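Local coordinates for copper-containing nitrite reductase (Hyphomicrobium denitrificans 1NES1, PDB 6TFO), which reduces nitrite to nitric oxide at copper centres, working as a trimer that carries electron-relaying type 1 copper sites in each subunit, at the interface of chains A and B. Numbering follows the deposited sequence. Chains: chain A/B, Copper-containing nitrite reductase.

Contact 1: the interface of chains A and B. Residues chain A 419-422, 424-425; chain B 267-269, 272, 318, 321-322, 324, 361-362.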
loop_
_atom_site.group_PDB
_atom_site.type_symbol
_atom_site.label_atom_id
_atom_site.label_comp_id
_atom_site.label_asym_id
_atom_site.label_seq_id
_atom_site.Cartn_x
_atom_site.Cartn_y
_atom_site.Cartn_z
ATOM N N HIS A 419 -32.491 10.370 18.293
ATOM C CA HIS A 419 -31.798 10.051 19.572
ATOM C C HIS A 419 -30.721 8.988 19.326
ATOM O O HIS A 419 -30.148 8.510 20.327
ATOM C CB HIS A 419 -32.804 9.659 20.670
ATOM C CG HIS A 419 -32.389 10.121 22.027
ATOM N ND1 HIS A 419 -31.355 9.541 22.722
ATOM C CD2 HIS A 419 -32.841 11.114 22.814
ATOM C CE1 HIS A 419 -31.207 10.142 23.884
ATOM N NE2 HIS A 419 -32.109 11.104 23.972
ATOM N N ALA A 420 -30.503 8.578 18.068
ATOM C CA ALA A 420 -29.222 7.954 17.635
ATOM C C ALA A 420 -28.206 9.097 17.509
ATOM O O ALA A 420 -28.054 9.639 16.399
ATOM C CB ALA A 420 -29.386 7.159 16.352
ATOM N N LEU A 421 -27.628 9.518 18.633
ATOM C CA LEU A 421 -27.186 10.921 18.841
ATOM C C LEU A 421 -25.846 11.215 18.166
ATOM O O LEU A 421 -25.502 12.424 18.100
ATOM C CB LEU A 421 -27.132 11.236 20.340
ATOM C CG LEU A 421 -28.482 11.580 20.984
ATOM C CD1 LEU A 421 -28.306 11.792 22.470
ATOM C CD2 LEU A 421 -29.103 12.813 20.333
ATOM N N SER A 422 -25.140 10.198 17.665
ATOM C CA SER A 422 -23.969 10.407 16.777
ATOM C C SER A 422 -24.417 11.267 15.588
ATOM O O SER A 422 -23.578 11.976 15.015
ATOM C CB SER A 422 -23.339 9.109 16.354
ATOM O OG SER A 422 -22.630 8.515 17.443
ATOM N N LEU A 424 -26.096 13.940 15.616
ATOM C CA LEU A 424 -25.774 15.354 15.964
ATOM C C LEU A 424 -24.536 15.789 15.166
ATOM O O LEU A 424 -24.539 16.886 14.564
ATOM C CB LEU A 424 -25.447 15.468 17.457
ATOM C CG LEU A 424 -26.626 15.447 18.420
ATOM C CD1 LEU A 424 -26.114 15.444 19.867
ATOM C CD2 LEU A 424 -27.560 16.632 18.157
ATOM N N ASP A 425 -23.509 14.946 15.183
ATOM C CA ASP A 425 -22.186 15.235 14.579
ATOM C C ASP A 425 -22.263 15.117 13.046
ATOM O O ASP A 425 -21.228 15.277 12.441
ATOM C CB ASP A 425 -21.125 14.342 15.227
ATOM C CG ASP A 425 -21.063 14.469 16.743
ATOM O OD1 ASP A 425 -20.992 15.595 17.224
ATOM O OD2 ASP A 425 -21.062 13.430 17.431
ATOM N N SER B 267 -19.232 16.029 23.997
ATOM C CA SER B 267 -20.068 15.305 23.060
ATOM C C SER B 267 -21.021 14.410 23.846
ATOM O O SER B 267 -20.560 13.542 24.622
ATOM C CB SER B 267 -19.203 14.470 22.115
ATOM O OG SER B 267 -19.965 13.609 21.271
ATOM N N VAL B 268 -22.314 14.610 23.643
ATOM C CA VAL B 268 -23.356 13.832 24.366
ATOM C C VAL B 268 -23.189 12.358 23.990
ATOM O O VAL B 268 -23.135 11.501 24.873
ATOM C CB VAL B 268 -24.764 14.397 24.085
ATOM C CG1 VAL B 268 -25.866 13.589 24.756
ATOM C CG2 VAL B 268 -24.838 15.855 24.510
ATOM N N PRO B 269 -23.027 12.014 22.694
ATOM C CA PRO B 269 -22.804 10.617 22.308
ATOM C C PRO B 269 -21.631 9.986 23.080
ATOM O O PRO B 269 -21.716 8.836 23.418
ATOM C CB PRO B 269 -22.489 10.679 20.809
ATOM C CG PRO B 269 -23.097 11.986 20.346
ATOM C CD PRO B 269 -23.044 12.924 21.542
ATOM N N ILE B 272 -22.587 9.394 26.711
ATOM C CA ILE B 272 -23.554 8.259 26.754
ATOM C C ILE B 272 -22.785 6.943 26.569
ATOM O O ILE B 272 -22.910 6.095 27.474
ATOM C CB ILE B 272 -24.710 8.452 25.755
ATOM C CG1 ILE B 272 -25.654 9.555 26.232
ATOM C CG2 ILE B 272 -25.467 7.156 25.517
ATOM C CD1 ILE B 272 -26.647 10.024 25.177
ATOM N N TYR B 318 -13.007 7.663 18.120
ATOM C CA TYR B 318 -13.954 8.736 17.723
ATOM C C TYR B 318 -14.553 8.425 16.351
ATOM O O TYR B 318 -15.747 8.592 16.192
ATOM C CB TYR B 318 -13.346 10.143 17.731
ATOM C CG TYR B 318 -14.392 11.230 17.696
ATOM C CD1 TYR B 318 -15.287 11.371 18.748
ATOM C CD2 TYR B 318 -14.544 12.077 16.602
ATOM C CE1 TYR B 318 -16.288 12.336 18.732
ATOM C CE2 TYR B 318 -15.534 13.052 16.575
ATOM C CZ TYR B 318 -16.415 13.180 17.641
ATOM O OH TYR B 318 -17.421 14.116 17.650
ATOM N N LEU B 321 -17.311 5.894 16.712
ATOM C CA LEU B 321 -18.457 6.500 17.432
ATOM C C LEU B 321 -19.320 7.303 16.443
ATOM O O LEU B 321 -20.494 6.974 16.338
ATOM C CB LEU B 321 -17.933 7.354 18.593
ATOM C CG LEU B 321 -19.000 8.096 19.389
ATOM C CD1 LEU B 321 -19.994 7.131 20.003
ATOM C CD2 LEU B 321 -18.368 9.000 20.449
ATOM N N ILE B 322 -18.765 8.276 15.721
ATOM C CA ILE B 322 -19.562 9.161 14.817
ATOM C C ILE B 322 -20.048 8.394 13.586
ATOM O O ILE B 322 -21.018 8.884 12.968
ATOM C CB ILE B 322 -18.808 10.455 14.436
ATOM C CG1 ILE B 322 -17.578 10.184 13.563
ATOM C CG2 ILE B 322 -18.460 11.247 15.693
ATOM C CD1 ILE B 322 -17.076 11.363 12.736
ATOM N N GLU B 324 -20.966 5.089 13.852
ATOM C CA GLU B 324 -21.907 4.079 14.404
ATOM C C GLU B 324 -21.378 2.681 14.083
ATOM O O GLU B 324 -22.136 1.874 13.518
ATOM C CB GLU B 324 -23.312 4.302 13.826
ATOM C CG GLU B 324 -23.820 5.720 14.050
ATOM C CD GLU B 324 -25.278 5.973 13.704
ATOM O OE1 GLU B 324 -26.010 4.979 13.514
ATOM O OE2 GLU B 324 -25.679 7.162 13.636
ATOM N N PRO B 361 -25.338 5.059 22.480
ATOM C CA PRO B 361 -26.161 6.156 21.964
ATOM C C PRO B 361 -26.871 5.993 20.605
ATOM O O PRO B 361 -27.600 6.888 20.264
ATOM C CB PRO B 361 -25.124 7.269 21.753
ATOM C CG PRO B 361 -23.878 6.528 21.357
ATOM C CD PRO B 361 -23.898 5.328 22.288
ATOM N N ASN B 362 -26.683 4.900 19.864
ATOM C CA ASN B 362 -27.029 4.905 18.415
ATOM C C ASN B 362 -28.006 3.800 17.994
ATOM O O ASN B 362 -28.778 4.075 17.038
ATOM C CB ASN B 362 -25.762 4.873 17.560
ATOM C CG ASN B 362 -25.017 6.183 17.686
ATOM O OD1 ASN B 362 -25.639 7.243 17.588
ATOM N ND2 ASN B 362 -23.710 6.130 17.905
HETATM O O HOH W 1 -28.815 7.903 22.781
#

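Contact 2: the interface of chains A and B. Residues chain A 366, 368, 392-393, 395, 419; chain B 227, 258-260, 380, 397-401.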
loop_
_atom_site.group_PDB
_atom_site.type_symbol
_atom_site.label_atom_id
_atom_site.label_comp_id
_atom_site.label_asym_id
_atom_site.label_seq_id
_atom_site.Cartn_x
_atom_site.Cartn_y
_atom_site.Cartn_z
ATOM N N SER A 366 -35.143 7.973 15.755
ATOM C CA SER A 366 -35.619 7.901 17.151
ATOM C C SER A 366 -36.027 9.320 17.569
ATOM O O SER A 366 -35.270 9.977 18.309
ATOM C CB SER A 366 -34.550 7.276 18.023
ATOM O OG SER A 366 -34.255 5.969 17.547
ATOM N N HIS A 368 -37.331 12.713 19.028
ATOM C CA HIS A 368 -37.382 13.142 20.446
ATOM C C HIS A 368 -37.185 14.646 20.504
ATOM O O HIS A 368 -36.457 15.190 19.644
ATOM C CB HIS A 368 -36.317 12.419 21.264
ATOM C CG HIS A 368 -36.131 12.948 22.648
ATOM N ND1 HIS A 368 -36.878 12.494 23.714
ATOM C CD2 HIS A 368 -35.263 13.856 23.154
ATOM C CE1 HIS A 368 -36.497 13.114 24.814
ATOM N NE2 HIS A 368 -35.502 13.956 24.503
ATOM N N GLN A 392 -41.680 9.516 25.415
ATOM C CA GLN A 392 -40.402 10.292 25.329
ATOM C C GLN A 392 -39.875 10.335 23.892
ATOM O O GLN A 392 -39.439 11.425 23.469
ATOM C CB GLN A 392 -39.302 9.706 26.208
ATOM C CG GLN A 392 -38.936 8.268 25.853
ATOM C CD GLN A 392 -38.351 7.583 27.058
ATOM O OE1 GLN A 392 -37.481 8.137 27.738
ATOM N NE2 GLN A 392 -38.889 6.408 27.359
ATOM N N THR A 393 -39.909 9.204 23.180
ATOM C CA THR A 393 -39.175 8.992 21.906
ATOM C C THR A 393 -39.919 7.970 21.030
ATOM O O THR A 393 -40.289 6.878 21.554
ATOM C CB THR A 393 -37.743 8.528 22.211
ATOM O OG1 THR A 393 -37.054 9.474 23.039
ATOM C CG2 THR A 393 -36.954 8.290 20.950
ATOM N N SER A 395 -39.769 5.730 17.299
ATOM C CA SER A 395 -39.189 5.174 16.046
ATOM C C SER A 395 -40.100 5.520 14.871
ATOM O O SER A 395 -41.256 5.122 14.915
ATOM C CB SER A 395 -38.994 3.677 16.101
ATOM O OG SER A 395 -38.145 3.331 17.173
ATOM N N HIS A 419 -32.491 10.370 18.293
ATOM C CA HIS A 419 -31.798 10.051 19.572
ATOM C C HIS A 419 -30.721 8.988 19.326
ATOM O O HIS A 419 -30.148 8.510 20.327
ATOM C CB HIS A 419 -32.804 9.659 20.670
ATOM C CG HIS A 419 -32.389 10.121 22.027
ATOM N ND1 HIS A 419 -31.355 9.541 22.722
ATOM C CD2 HIS A 419 -32.841 11.114 22.814
ATOM C CE1 HIS A 419 -31.207 10.142 23.884
ATOM N NE2 HIS A 419 -32.109 11.104 23.972
ATOM N N HIS B 227 -35.745 12.501 30.425
ATOM C CA HIS B 227 -36.797 12.503 29.380
ATOM C C HIS B 227 -38.159 12.740 30.046
ATOM O O HIS B 227 -39.104 13.074 29.304
ATOM C CB HIS B 227 -36.713 11.221 28.540
ATOM C CG HIS B 227 -35.551 11.223 27.602
ATOM N ND1 HIS B 227 -35.431 10.305 26.581
ATOM C CD2 HIS B 227 -34.487 12.050 27.499
ATOM C CE1 HIS B 227 -34.336 10.550 25.897
ATOM N NE2 HIS B 227 -33.737 11.610 26.445
ATOM N N ILE B 258 -41.878 5.570 31.711
ATOM C CA ILE B 258 -40.536 4.983 31.998
ATOM C C ILE B 258 -39.542 5.712 31.083
ATOM O O ILE B 258 -39.637 5.598 29.847
ATOM C CB ILE B 258 -40.569 3.441 31.862
ATOM C CG1 ILE B 258 -39.208 2.824 32.168
ATOM C CG2 ILE B 258 -41.102 2.980 30.509
ATOM C CD1 ILE B 258 -38.720 3.085 33.571
ATOM N N PHE B 259 -38.737 6.585 31.677
ATOM C CA PHE B 259 -37.940 7.599 30.955
ATOM C C PHE B 259 -36.449 7.258 31.070
ATOM O O PHE B 259 -35.972 6.985 32.197
ATOM C CB PHE B 259 -38.249 8.980 31.535
ATOM C CG PHE B 259 -39.672 9.415 31.326
ATOM C CD1 PHE B 259 -40.106 9.828 30.079
ATOM C CD2 PHE B 259 -40.576 9.400 32.372
ATOM C CE1 PHE B 259 -41.416 10.232 29.884
ATOM C CE2 PHE B 259 -41.886 9.812 32.179
ATOM C CZ PHE B 259 -42.305 10.215 30.935
ATOM N N VAL B 260 -35.708 7.290 29.962
ATOM C CA VAL B 260 -34.220 7.256 30.065
ATOM C C VAL B 260 -33.805 8.670 30.466
ATOM O O VAL B 260 -34.461 9.633 30.025
ATOM C CB VAL B 260 -33.469 6.696 28.833
ATOM C CG1 VAL B 260 -34.372 6.140 27.740
ATOM C CG2 VAL B 260 -32.443 7.664 28.278
ATOM N N LEU B 380 -43.602 2.018 23.377
ATOM C CA LEU B 380 -42.897 3.325 23.364
ATOM C C LEU B 380 -42.770 3.833 24.798
ATOM O O LEU B 380 -42.522 5.034 24.980
ATOM C CB LEU B 380 -43.639 4.304 22.443
ATOM C CG LEU B 380 -43.789 3.828 20.985
ATOM C CD1 LEU B 380 -44.497 4.857 20.102
ATOM C CD2 LEU B 380 -42.426 3.498 20.386
ATOM N N PRO B 397 -35.924 2.216 20.841
ATOM C CA PRO B 397 -34.925 3.102 20.256
ATOM C C PRO B 397 -33.942 3.587 21.312
ATOM O O PRO B 397 -34.207 3.499 22.500
ATOM C CB PRO B 397 -35.747 4.279 19.724
ATOM C CG PRO B 397 -36.969 4.318 20.638
ATOM C CD PRO B 397 -37.217 2.881 21.054
ATOM N N PRO B 398 -32.772 4.113 20.902
ATOM C CA PRO B 398 -31.918 4.849 21.821
ATOM C C PRO B 398 -32.692 6.066 22.344
ATOM O O PRO B 398 -33.417 6.651 21.572
ATOM C CB PRO B 398 -30.735 5.272 20.934
ATOM C CG PRO B 398 -31.328 5.289 19.536
ATOM C CD PRO B 398 -32.251 4.091 19.529
ATOM N N GLY B 399 -32.519 6.400 23.627
ATOM C CA GLY B 399 -33.313 7.428 24.329
ATOM C C GLY B 399 -34.765 6.988 24.506
ATOM O O GLY B 399 -35.626 7.842 24.785
ATOM N N GLY B 400 -35.021 5.698 24.314
ATOM C CA GLY B 400 -36.317 5.050 24.541
ATOM C C GLY B 400 -36.219 3.996 25.630
ATOM O O GLY B 400 -35.098 3.496 25.926
ATOM N N ALA B 401 -37.359 3.682 26.233
ATOM C CA ALA B 401 -37.500 2.604 27.230
ATOM C C ALA B 401 -38.880 1.979 27.055
ATOM O O ALA B 401 -39.702 2.559 26.335
ATOM C CB ALA B 401 -37.276 3.135 28.622
HETATM O O HOH W 2 -41.761 6.944 26.668
#

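Contact 1: the interface of chains A and B
A:Ser422 buries the most surface here, and the two ends of the B:Asn362 amide engage both its backbone N-H and its hydroxyl. The serine sits near the start of the 3-10 helix 421-426, its OG anti to its own carbonyl carbon and beside its N (chi1 -73°). That puts the hydroxyl between two partners: it takes an N-H from the B:Asn362 amide, ND2 to A:Ser422 OG 2.7 Å, nearly in the amide plane, and donates to the B:Leu321 carbonyl, A:Ser422 OG to B:Leu321 O 2.9 Å, from above that carbonyl plane. The other half of the amide accepts the backbone N-H, with B:Asn362 OD1 3.0 Å from A:Ser422 N and the donor in plane on a lone pair. An alanine at B:Asn362 would probably leave this helix-start N-H and one side of the serine hydroxyl without their partners, loosening the grip on the turn.

B:Pro269, in helix 268-274, sets the CG corner of its ring against the A:Leu421 carbonyl oxygen, CG to A:Leu421 O 3.3 Å. A:Leu421, its CG anti to the carbonyl carbon (chi1 -81°), brings CD1 to B:Ile272 CD1 at 3.6 Å, the two side chains crossing at about a right angle, while B:Val268 crosses it obliquely, through CG1. At the far end A:Asp425 OD2 stands 3.7 Å from B:Tyr318 OH, longer than an ordinary hydrogen bond, and packs against B:Ile322 CG2.

The turn's beginning is pinned by A:Leu421 N donating to the B:Pro361 carbonyl. That acceptor faces another, A:His419 O 3.0 Å from B:Pro361 O; water 1 bonds to both and probably eases their repulsion, while also bonding to A:His419 ND1 at 3.0 Å, at the imidazole edge.

Contact 2: the interface of chains A and B
Three imidazoles make the core of this patch, which is the wall of the type 2 copper site, built between subunits as in other copper nitrite reductases. A:His368, the family's catalytic histidine, stacks on B:His227 with the planes 28° apart, and its CE1 stands 3.3 Å above the centre of the B:His227 ring. A:His419 comes tip to tip with B:His227, their planes 72° apart, so that its CE1 lies at the edge of that ring. The two NE2 atoms, one from A:His419 and one from B:His227, are 3.0 Å apart, as expected of ligands converging on one copper from neighbouring chains. B:Gly399 CA sits over one face of the A:His419 ring, toward the rim, 3.3 Å above the plane; a side chain there would probably crowd the imidazole.

Outside the rings, A:Thr393 OG1 donates to the B:Gly399 carbonyl, OG1 to O 2.8 Å, from above the carbonyl plane, and its CG2 slides past the B:Pro397 ring. A:His368 is held in its rotation by ND1 donating to its own chain's A:Gln392 O at 2.8 Å.

A:Gln392 buries most of all. Its CG takes the crowded place between backbone N and carbonyl carbon (chi1 60°), and the chain then runs extended to the backbone of strand 257-262. There the amide pairs with the strand backbone: OE1 accepts from B:Val260 N at 3.0 Å in plane on a lone pair, and NE2 donates to B:Ile258 O at 2.7 Å, bent and tilted from the amide plane. B:His227 ND1 adds a weak bond to the same OE1, probably helping to orient that imidazole. At the outer rim, water 2 bridges A:Gln392 N to the carbonyl of B:Leu380, 2.7 Å from water to O.

The centres of contact 1 and contact 2 lie about 14 Å apart along one A-B interface, and A:His419 belongs to both. Its imidazole turns toward the metal site in contact 2, while its backbone leads straight into the 3-10 helix 421-426 that chain B grips in contact 1. Anchoring that helix is therefore likely to help set the copper-ligating ring, tying catalytic geometry to trimer assembly. Neither chain completes the type 2 site alone, and the three-fold arrangement of a homotrimer would repeat this pairing at each interface, in keeping with the lack of an exact two-fold here.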